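Local coordinates for protein Serpin48 (Tenebrio molitor, PDB 3OZQ) that inhibits the serine protease SPE with high specificity in the innate immunity of the beetle and probably works by the general serpin mechanism, at residues 42-47 and 165-170; 38-43 and 91-96; 274-279 and 312-317. All coordinates share one frame; numbering follows the deposited sequence.

Contact 1: 42-47 and 165-170; sequences ATLLAL and LINALY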
loop_
_atom_site.group_PDB
_atom_site.type_symbol
_atom_site.label_atom_id
_atom_site.label_comp_id
_atom_site.label_asym_id
_atom_site.label_seq_id
_atom_site.Cartn_x
_atom_site.Cartn_y
_atom_site.Cartn_z
ATOM N N ALA A 42 -4.100 -4.407 -5.674
ATOM C CA ALA A 42 -4.109 -4.803 -7.079
ATOM C C ALA A 42 -3.909 -6.306 -7.246
ATOM O O ALA A 42 -4.584 -6.936 -8.049
ATOM C CB ALA A 42 -3.057 -4.029 -7.870
ATOM N N THR A 43 -2.984 -6.889 -6.491
ATOM C CA THR A 43 -2.799 -8.333 -6.579
ATOM C C THR A 43 -4.014 -9.139 -6.067
ATOM O O THR A 43 -4.299 -10.249 -6.533
ATOM C CB THR A 43 -1.571 -8.764 -5.795
ATOM O OG1 THR A 43 -1.763 -8.448 -4.412
ATOM C CG2 THR A 43 -0.326 -8.063 -6.337
ATOM N N LEU A 44 -4.714 -8.593 -5.083
ATOM C CA LEU A 44 -5.876 -9.278 -4.546
ATOM C C LEU A 44 -7.013 -9.214 -5.552
ATOM O O LEU A 44 -7.671 -10.217 -5.854
ATOM C CB LEU A 44 -6.279 -8.662 -3.205
ATOM C CG LEU A 44 -7.375 -9.414 -2.458
ATOM C CD1 LEU A 44 -7.071 -10.892 -2.492
ATOM C CD2 LEU A 44 -7.496 -8.905 -0.998
ATOM N N LEU A 45 -7.218 -8.033 -6.111
ATOM C CA LEU A 45 -8.258 -7.860 -7.107
ATOM C C LEU A 45 -7.967 -8.712 -8.357
ATOM O O LEU A 45 -8.884 -9.181 -9.032
ATOM C CB LEU A 45 -8.364 -6.395 -7.488
ATOM C CG LEU A 45 -9.541 -6.066 -8.401
ATOM C CD1 LEU A 45 -10.855 -6.186 -7.652
ATOM C CD2 LEU A 45 -9.388 -4.674 -8.989
ATOM N N ALA A 46 -6.685 -8.886 -8.677
ATOM C CA ALA A 46 -6.305 -9.773 -9.771
ATOM C C ALA A 46 -6.693 -11.234 -9.456
ATOM O O ALA A 46 -7.131 -11.970 -10.332
ATOM C CB ALA A 46 -4.809 -9.643 -10.077
ATOM N N LEU A 47 -6.536 -11.649 -8.201
ATOM C CA LEU A 47 -6.977 -12.967 -7.781
ATOM C C LEU A 47 -8.472 -13.068 -8.024
ATOM O O LEU A 47 -8.948 -14.009 -8.670
ATOM C CB LEU A 47 -6.698 -13.186 -6.300
ATOM C CG LEU A 47 -6.559 -14.635 -5.811
ATOM C CD1 LEU A 47 -6.936 -14.747 -4.348
ATOM C CD2 LEU A 47 -7.357 -15.610 -6.640
ATOM N N LEU A 165 -13.157 -9.503 0.391
ATOM C CA LEU A 165 -11.700 -9.447 0.197
ATOM C C LEU A 165 -11.049 -8.796 1.400
ATOM O O LEU A 165 -11.351 -7.655 1.735
ATOM C CB LEU A 165 -11.323 -8.618 -1.034
ATOM C CG LEU A 165 -11.882 -8.865 -2.439
ATOM C CD1 LEU A 165 -10.790 -8.770 -3.490
ATOM C CD2 LEU A 165 -12.688 -10.147 -2.580
ATOM N N ILE A 166 -10.145 -9.524 2.035
ATOM C CA ILE A 166 -9.381 -9.005 3.159
ATOM C C ILE A 166 -7.934 -8.821 2.716
ATOM O O ILE A 166 -7.379 -9.705 2.065
ATOM C CB ILE A 166 -9.376 -10.009 4.308
ATOM C CG1 ILE A 166 -10.742 -10.026 4.983
ATOM C CG2 ILE A 166 -8.302 -9.655 5.296
ATOM C CD1 ILE A 166 -11.374 -8.664 5.079
ATOM N N ASN A 167 -7.336 -7.689 3.076
ATOM C CA ASN A 167 -5.978 -7.325 2.613
ATOM C C ASN A 167 -5.196 -6.567 3.679
ATOM O O ASN A 167 -5.269 -5.354 3.754
ATOM C CB ASN A 167 -6.102 -6.462 1.358
ATOM C CG ASN A 167 -4.762 -6.062 0.758
ATOM O OD1 ASN A 167 -3.722 -6.654 1.042
ATOM N ND2 ASN A 167 -4.804 -5.072 -0.117
ATOM N N ALA A 168 -4.461 -7.296 4.507
ATOM C CA ALA A 168 -3.709 -6.709 5.599
ATOM C C ALA A 168 -2.236 -6.844 5.281
ATOM O O ALA A 168 -1.795 -7.900 4.831
ATOM C CB ALA A 168 -4.000 -7.415 6.877
ATOM N N LEU A 169 -1.476 -5.783 5.519
ATOM C CA LEU A 169 -0.033 -5.837 5.282
ATOM C C LEU A 169 0.762 -4.778 6.016
ATOM O O LEU A 169 0.223 -3.810 6.548
ATOM C CB LEU A 169 0.333 -5.787 3.780
ATOM C CG LEU A 169 -0.289 -4.843 2.733
ATOM C CD1 LEU A 169 -1.094 -3.698 3.276
ATOM C CD2 LEU A 169 0.718 -4.343 1.660
ATOM N N TYR A 170 2.070 -4.989 6.019
ATOM C CA TYR A 170 3.016 -4.052 6.583
ATOM C C TYR A 170 4.388 -4.480 6.095
ATOM O O TYR A 170 4.590 -5.636 5.714
ATOM C CB TYR A 170 2.947 -4.042 8.112
ATOM C CG TYR A 170 3.510 -5.276 8.779
ATOM C CD1 TYR A 170 4.844 -5.330 9.163
ATOM C CD2 TYR A 170 2.705 -6.385 9.036
ATOM C CE1 TYR A 170 5.366 -6.454 9.783
ATOM C CE2 TYR A 170 3.219 -7.519 9.653
ATOM C CZ TYR A 170 4.555 -7.544 10.026
ATOM O OH TYR A 170 5.080 -8.661 10.636
#
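In the shutter region of the serpin fold, L44 of helix 38-50 (helix B) packs against L165 and N167 of strand 163-174, a central strand of sheet A. Helix and strand run nearly antiparallel, at 154°, with their axes 9.4 Å apart at the closest, and the gap is filled largely by L44. A leucine suits this buried place because its fork can meet both a side chain and the strand backbone. Its CG lies anti to the backbone N (chi1 -172°), heading for the sheet, and touches CD1 of L165 at 3.6 Å. The two side chains lie alongside, running opposite ways, and L44 CD2 also comes to 3.8 Å from L165 CB. The backbone N of L45 approaches the same L165 methyl only distantly. N167 offers the helix its aliphatic carbon CB. I166 turns its side chain to the other face, toward M136 and V140 of helix 129-143, while its backbone, hydrogen-bonded along the sheet to K96, still brings the carbonyl oxygen against L44. Branch CD2 of L44 fits between two strand residues, 3.2 Å from I166 O and 3.7 Å from N167 CB.

Contact 2: 38-43 and 91-96; sequences PFSAAT and LHTANK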
loop_
_atom_site.group_PDB
_atom_site.type_symbol
_atom_site.label_atom_id
_atom_site.label_comp_id
_atom_site.label_asym_id
_atom_site.label_seq_id
_atom_site.Cartn_x
_atom_site.Cartn_y
_atom_site.Cartn_z
ATOM N N PRO A 38 -1.636 0.473 -3.075
ATOM C CA PRO A 38 -2.327 0.159 -4.335
ATOM C C PRO A 38 -1.834 -1.165 -4.926
ATOM O O PRO A 38 -2.634 -1.968 -5.447
ATOM C CB PRO A 38 -1.982 1.352 -5.223
ATOM C CG PRO A 38 -1.731 2.489 -4.223
ATOM C CD PRO A 38 -1.021 1.810 -3.084
ATOM N N PHE A 39 -0.536 -1.415 -4.818
ATOM C CA PHE A 39 0.028 -2.668 -5.327
ATOM C C PHE A 39 -0.661 -3.892 -4.731
ATOM O O PHE A 39 -1.156 -4.756 -5.459
ATOM C CB PHE A 39 1.526 -2.755 -5.029
ATOM C CG PHE A 39 2.054 -4.160 -5.061
ATOM C CD1 PHE A 39 2.221 -4.880 -3.889
ATOM C CD2 PHE A 39 2.352 -4.772 -6.269
ATOM C CE1 PHE A 39 2.676 -6.184 -3.920
ATOM C CE2 PHE A 39 2.820 -6.066 -6.304
ATOM C CZ PHE A 39 2.989 -6.771 -5.126
ATOM N N SER A 40 -0.696 -3.974 -3.399
ATOM C CA SER A 40 -1.236 -5.166 -2.751
ATOM C C SER A 40 -2.725 -5.363 -3.085
ATOM O O SER A 40 -3.172 -6.474 -3.411
ATOM C CB SER A 40 -0.990 -5.106 -1.237
ATOM O OG SER A 40 -1.044 -6.396 -0.652
ATOM N N ALA A 41 -3.489 -4.278 -3.004
ATOM C CA ALA A 41 -4.888 -4.321 -3.377
ATOM C C ALA A 41 -4.996 -4.867 -4.806
ATOM O O ALA A 41 -5.869 -5.690 -5.111
ATOM C CB ALA A 41 -5.503 -2.931 -3.276
ATOM N N ALA A 42 -4.100 -4.407 -5.674
ATOM C CA ALA A 42 -4.109 -4.803 -7.079
ATOM C C ALA A 42 -3.909 -6.306 -7.246
ATOM O O ALA A 42 -4.584 -6.936 -8.049
ATOM C CB ALA A 42 -3.057 -4.029 -7.870
ATOM N N THR A 43 -2.984 -6.889 -6.491
ATOM C CA THR A 43 -2.799 -8.333 -6.579
ATOM C C THR A 43 -4.014 -9.139 -6.067
ATOM O O THR A 43 -4.299 -10.249 -6.533
ATOM C CB THR A 43 -1.571 -8.764 -5.795
ATOM O OG1 THR A 43 -1.763 -8.448 -4.412
ATOM C CG2 THR A 43 -0.326 -8.063 -6.337
ATOM N N LEU A 91 8.016 -7.940 3.019
ATOM C CA LEU A 91 6.618 -7.544 3.010
ATOM C C LEU A 91 5.779 -8.666 3.619
ATOM O O LEU A 91 5.867 -9.814 3.180
ATOM C CB LEU A 91 6.161 -7.273 1.584
ATOM C CG LEU A 91 4.697 -6.867 1.445
ATOM C CD1 LEU A 91 4.472 -5.521 2.150
ATOM C CD2 LEU A 91 4.341 -6.784 -0.025
ATOM N N HIS A 92 4.999 -8.341 4.647
ATOM C CA HIS A 92 4.078 -9.290 5.263
ATOM C C HIS A 92 2.670 -8.969 4.784
ATOM O O HIS A 92 2.231 -7.827 4.856
ATOM C CB HIS A 92 4.145 -9.205 6.795
ATOM C CG HIS A 92 5.494 -9.532 7.359
ATOM N ND1 HIS A 92 6.520 -8.614 7.420
ATOM C CD2 HIS A 92 5.994 -10.685 7.867
ATOM C CE1 HIS A 92 7.589 -9.181 7.951
ATOM N NE2 HIS A 92 7.298 -10.439 8.227
ATOM N N THR A 93 1.973 -9.976 4.270
ATOM C CA THR A 93 0.611 -9.783 3.796
ATOM C C THR A 93 -0.261 -10.904 4.312
ATOM O O THR A 93 0.185 -12.043 4.433
ATOM C CB THR A 93 0.560 -9.777 2.254
ATOM O OG1 THR A 93 0.713 -11.117 1.766
ATOM C CG2 THR A 93 1.667 -8.928 1.696
ATOM N N ALA A 94 -1.500 -10.576 4.637
ATOM C CA ALA A 94 -2.499 -11.582 4.935
ATOM C C ALA A 94 -3.672 -11.235 4.054
ATOM O O ALA A 94 -4.483 -10.379 4.405
ATOM C CB ALA A 94 -2.890 -11.534 6.390
ATOM N N ASN A 95 -3.735 -11.882 2.895
ATOM C CA ASN A 95 -4.766 -11.617 1.914
ATOM C C ASN A 95 -5.647 -12.840 1.793
ATOM O O ASN A 95 -5.160 -13.963 1.646
ATOM C CB ASN A 95 -4.164 -11.261 0.545
ATOM C CG ASN A 95 -3.311 -9.996 0.582
ATOM O OD1 ASN A 95 -2.597 -9.673 -0.389
ATOM N ND2 ASN A 95 -3.371 -9.273 1.703
ATOM N N LYS A 96 -6.949 -12.621 1.858
ATOM C CA LYS A 96 -7.886 -13.731 1.824
ATOM C C LYS A 96 -9.203 -13.342 1.184
ATOM O O LYS A 96 -9.652 -12.198 1.277
ATOM C CB LYS A 96 -8.109 -14.251 3.238
ATOM C CG LYS A 96 -9.229 -15.242 3.342
ATOM C CD LYS A 96 -8.738 -16.618 3.600
ATOM C CE LYS A 96 -8.241 -16.762 5.006
ATOM N NZ LYS A 96 -8.373 -18.199 5.415
HETATM O O HOH W 1 -0.021 -8.710 -1.931
HETATM O O HOH W 2 -2.966 -11.021 -2.890
#
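S40 and N95 face each other across this contact without bonding directly, their OG and OD1 atoms standing 3.6 Å apart. Two waters bridge the pair and T43 into the firmly bonded part of the contact. Water 1 hydrogen-bonds to S40 OG at 2.8 Å and donates to both T43 OG1 and N95 OD1; water 2 donates to the same threonine and asparagine, the bond to N95 OD1 measuring 2.9 Å. N95 OD1 is thus gripped by two water donors, and its CG, anti to the carbonyl carbon (chi1 -62°), carries the amide toward the helix. Within the helix T43 OG1 donates to S40 O at 2.6 Å, which fixes the hydroxyl so that it can accept from both waters. The same rotamer holds T43 CG2 3.6 Å above one face of the F39 ring, toward its rim. Serine and threonine suit this place because each brings a hydroxyl that bonds to the bridging water. The setting is the serpin shutter, where the start of helix 38-50 runs at 34° to strand 90-100 of sheet A; S40 OG also bonds to N167 OD1 of the neighbouring strand, and N95 ND2 reaches that same oxygen weakly. Toward the partly exposed L91 and T93 the packing is looser. F39 CE1 comes no nearer to L91 CD2 than 4.3 Å, a plain apolar approach oblique to the ring, and T93 CG2 stays 4.4 Å from S40 OG. F39 also packs on V80 and L81 of helix 70-83 and on V15 of helix 10-29.

Contact 3: 274-279 and 312-317; sequences ESTVDF and NIVQKS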
loop_
_atom_site.group_PDB
_atom_site.type_symbol
_atom_site.label_atom_id
_atom_site.label_comp_id
_atom_site.label_asym_id
_atom_site.label_seq_id
_atom_site.Cartn_x
_atom_site.Cartn_y
_atom_site.Cartn_z
ATOM N N GLU A 274 -1.524 4.199 10.858
ATOM C CA GLU A 274 -2.389 3.040 10.647
ATOM C C GLU A 274 -3.598 3.454 9.835
ATOM O O GLU A 274 -4.287 4.408 10.184
ATOM C CB GLU A 274 -2.866 2.461 11.977
ATOM C CG GLU A 274 -1.878 1.541 12.665
ATOM C CD GLU A 274 -2.578 0.461 13.495
ATOM O OE1 GLU A 274 -3.399 -0.295 12.908
ATOM O OE2 GLU A 274 -2.314 0.382 14.725
ATOM N N SER A 275 -3.855 2.738 8.744
ATOM C CA SER A 275 -5.002 3.045 7.902
ATOM C C SER A 275 -5.850 1.821 7.596
ATOM O O SER A 275 -5.343 0.706 7.514
ATOM C CB SER A 275 -4.556 3.710 6.598
ATOM O OG SER A 275 -3.939 4.966 6.859
ATOM N N THR A 276 -7.150 2.050 7.439
ATOM C CA THR A 276 -8.068 1.033 6.967
ATOM C C THR A 276 -8.769 1.645 5.762
ATOM O O THR A 276 -9.351 2.719 5.859
ATOM C CB THR A 276 -9.080 0.620 8.058
ATOM O OG1 THR A 276 -8.375 0.086 9.187
ATOM C CG2 THR A 276 -10.053 -0.424 7.526
ATOM N N VAL A 277 -8.672 0.986 4.616
ATOM C CA VAL A 277 -9.187 1.547 3.379
ATOM C C VAL A 277 -10.284 0.667 2.754
ATOM O O VAL A 277 -10.108 -0.532 2.560
ATOM C CB VAL A 277 -8.045 1.787 2.354
ATOM C CG1 VAL A 277 -8.597 2.307 1.031
ATOM C CG2 VAL A 277 -7.005 2.738 2.930
ATOM N N ASP A 278 -11.416 1.298 2.471
ATOM C CA ASP A 278 -12.500 0.695 1.749
ATOM C C ASP A 278 -12.139 0.776 0.281
ATOM O O ASP A 278 -12.297 1.821 -0.336
ATOM C CB ASP A 278 -13.779 1.481 1.984
ATOM C CG ASP A 278 -14.965 0.891 1.243
ATOM O OD1 ASP A 278 -14.759 0.015 0.362
ATOM O OD2 ASP A 278 -16.109 1.290 1.558
ATOM N N PHE A 279 -11.655 -0.332 -0.260
ATOM C CA PHE A 279 -11.258 -0.380 -1.668
ATOM C C PHE A 279 -12.429 -0.572 -2.639
ATOM O O PHE A 279 -12.276 -0.357 -3.839
ATOM C CB PHE A 279 -10.161 -1.424 -1.905
ATOM C CG PHE A 279 -8.770 -0.827 -1.961
ATOM C CD1 PHE A 279 -8.265 -0.340 -3.161
ATOM C CD2 PHE A 279 -7.985 -0.751 -0.827
ATOM C CE1 PHE A 279 -6.983 0.242 -3.223
ATOM C CE2 PHE A 279 -6.701 -0.175 -0.876
ATOM C CZ PHE A 279 -6.202 0.307 -2.083
ATOM N N ASN A 312 -17.435 -6.648 0.011
ATOM C CA ASN A 312 -16.538 -5.679 0.636
ATOM C C ASN A 312 -15.096 -5.920 0.223
ATOM O O ASN A 312 -14.725 -7.049 -0.084
ATOM C CB ASN A 312 -16.650 -5.733 2.162
ATOM C CG ASN A 312 -18.088 -5.700 2.638
ATOM O OD1 ASN A 312 -18.806 -6.679 2.506
ATOM N ND2 ASN A 312 -18.519 -4.565 3.165
ATOM N N ILE A 313 -14.293 -4.850 0.213
ATOM C CA ILE A 313 -12.857 -4.972 0.015
ATOM C C ILE A 313 -12.150 -4.073 1.019
ATOM O O ILE A 313 -12.265 -2.861 0.963
ATOM C CB ILE A 313 -12.414 -4.559 -1.407
ATOM C CG1 ILE A 313 -13.272 -5.252 -2.466
ATOM C CG2 ILE A 313 -10.944 -4.903 -1.614
ATOM C CD1 ILE A 313 -12.944 -4.781 -3.893
ATOM N N VAL A 314 -11.428 -4.679 1.940
ATOM C CA VAL A 314 -10.911 -3.947 3.074
ATOM C C VAL A 314 -9.411 -4.136 3.196
ATOM O O VAL A 314 -8.922 -5.259 3.360
ATOM C CB VAL A 314 -11.635 -4.366 4.395
ATOM C CG1 VAL A 314 -11.154 -3.499 5.560
ATOM C CG2 VAL A 314 -13.120 -4.197 4.230
ATOM N N GLN A 315 -8.684 -3.039 3.050
ATOM C CA GLN A 315 -7.245 -3.050 3.302
ATOM C C GLN A 315 -6.923 -2.413 4.634
ATOM O O GLN A 315 -7.449 -1.362 4.971
ATOM C CB GLN A 315 -6.493 -2.334 2.189
ATOM C CG GLN A 315 -4.981 -2.401 2.337
ATOM C CD GLN A 315 -4.264 -1.724 1.199
ATOM O OE1 GLN A 315 -3.957 -2.360 0.189
ATOM N NE2 GLN A 315 -3.983 -0.429 1.350
ATOM N N LYS A 316 -6.038 -3.041 5.386
ATOM C CA LYS A 316 -5.508 -2.410 6.581
ATOM C C LYS A 316 -4.014 -2.583 6.610
ATOM O O LYS A 316 -3.505 -3.663 6.319
ATOM C CB LYS A 316 -6.123 -3.018 7.842
ATOM C CG LYS A 316 -5.831 -2.223 9.100
ATOM C CD LYS A 316 -6.729 -2.704 10.229
ATOM C CE LYS A 316 -6.652 -1.755 11.428
ATOM N NZ LYS A 316 -7.675 -2.060 12.473
ATOM N N SER A 317 -3.315 -1.505 6.948
ATOM C CA SER A 317 -1.856 -1.507 6.955
ATOM C C SER A 317 -1.344 -0.459 7.931
ATOM O O SER A 317 -2.079 0.445 8.326
ATOM C CB SER A 317 -1.319 -1.231 5.544
ATOM O OG SER A 317 -1.534 0.121 5.171
HETATM O O HOH W 3 -15.476 -2.495 1.363
#
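S275 and S317, then V277 and Q315, are joined by paired backbone hydrogen bonds, S275 N to S317 O at 2.9 Å and V277 N to Q315 O at 2.7 Å among them. A fifth bond, F279 N to I313 O, bends to 150° at the hydrogen as the chain leaves the strand for a helix. T276 with K316 and D278 with V314 are the non-hydrogen-bonded pairs, where CA-H groups such as that of K316 lean on carbonyl oxygens. This antiparallel pairing belongs to sheet A of the serpin fold, joining strand 260-278 to strand 310-321. The larger apolar contacts lie on the side of helix 38-50: F279, an aromatic suited to this buried side, sets CB 3.6 Å from I313 CG2 and CD2 3.7 Å from Q315 CB, with V36 and A41 packed nearby. On the other face T276 CG2 meets V314 CG1 at 3.8 Å. Lysine suits this face because K316 lays its extended methylenes across T276, OG1 lying 3.4 Å from K316 CE, and still brings its ammonium to Q149 O. E274 OE1 stays 4.6 Å from K316 NZ; the opposite charges are not in contact, though they may attract weakly. An alanine in place of K316 would probably leave T276 OG1 without the methylenes lying across it and Q149 O without its ammonium donor. At the strand's end D278, its CG anti to the backbone N (chi1 180°), caps the next helix through K281 N, an N-cap role well suited to aspartate. The same OD1 accepts from water 3, 2.8 Å away, which in turn takes the N-H of I313.

In the fold
Contacts 1 and 2 use one helix, 38-50, and two neighbouring strands of sheet A; contact 3 joins two strands farther across that sheet. The first two are buried, their centres about 4 Å apart: 42-47 against 165-170 is mostly apolar, whereas 38-43 against 91-96 is largely polar and bridged by water. Contact 3 is partly buried, held by its backbone, with one face toward the helix and the other carrying charged and hydroxyl groups. N167 sits where the three meet, its side chain turned to contact 2 and its backbone bonded to V314 and K316. In inhibitory serpins the cleaved reactive loop enters between strands 163-174 and 310-321, which here are still paired directly.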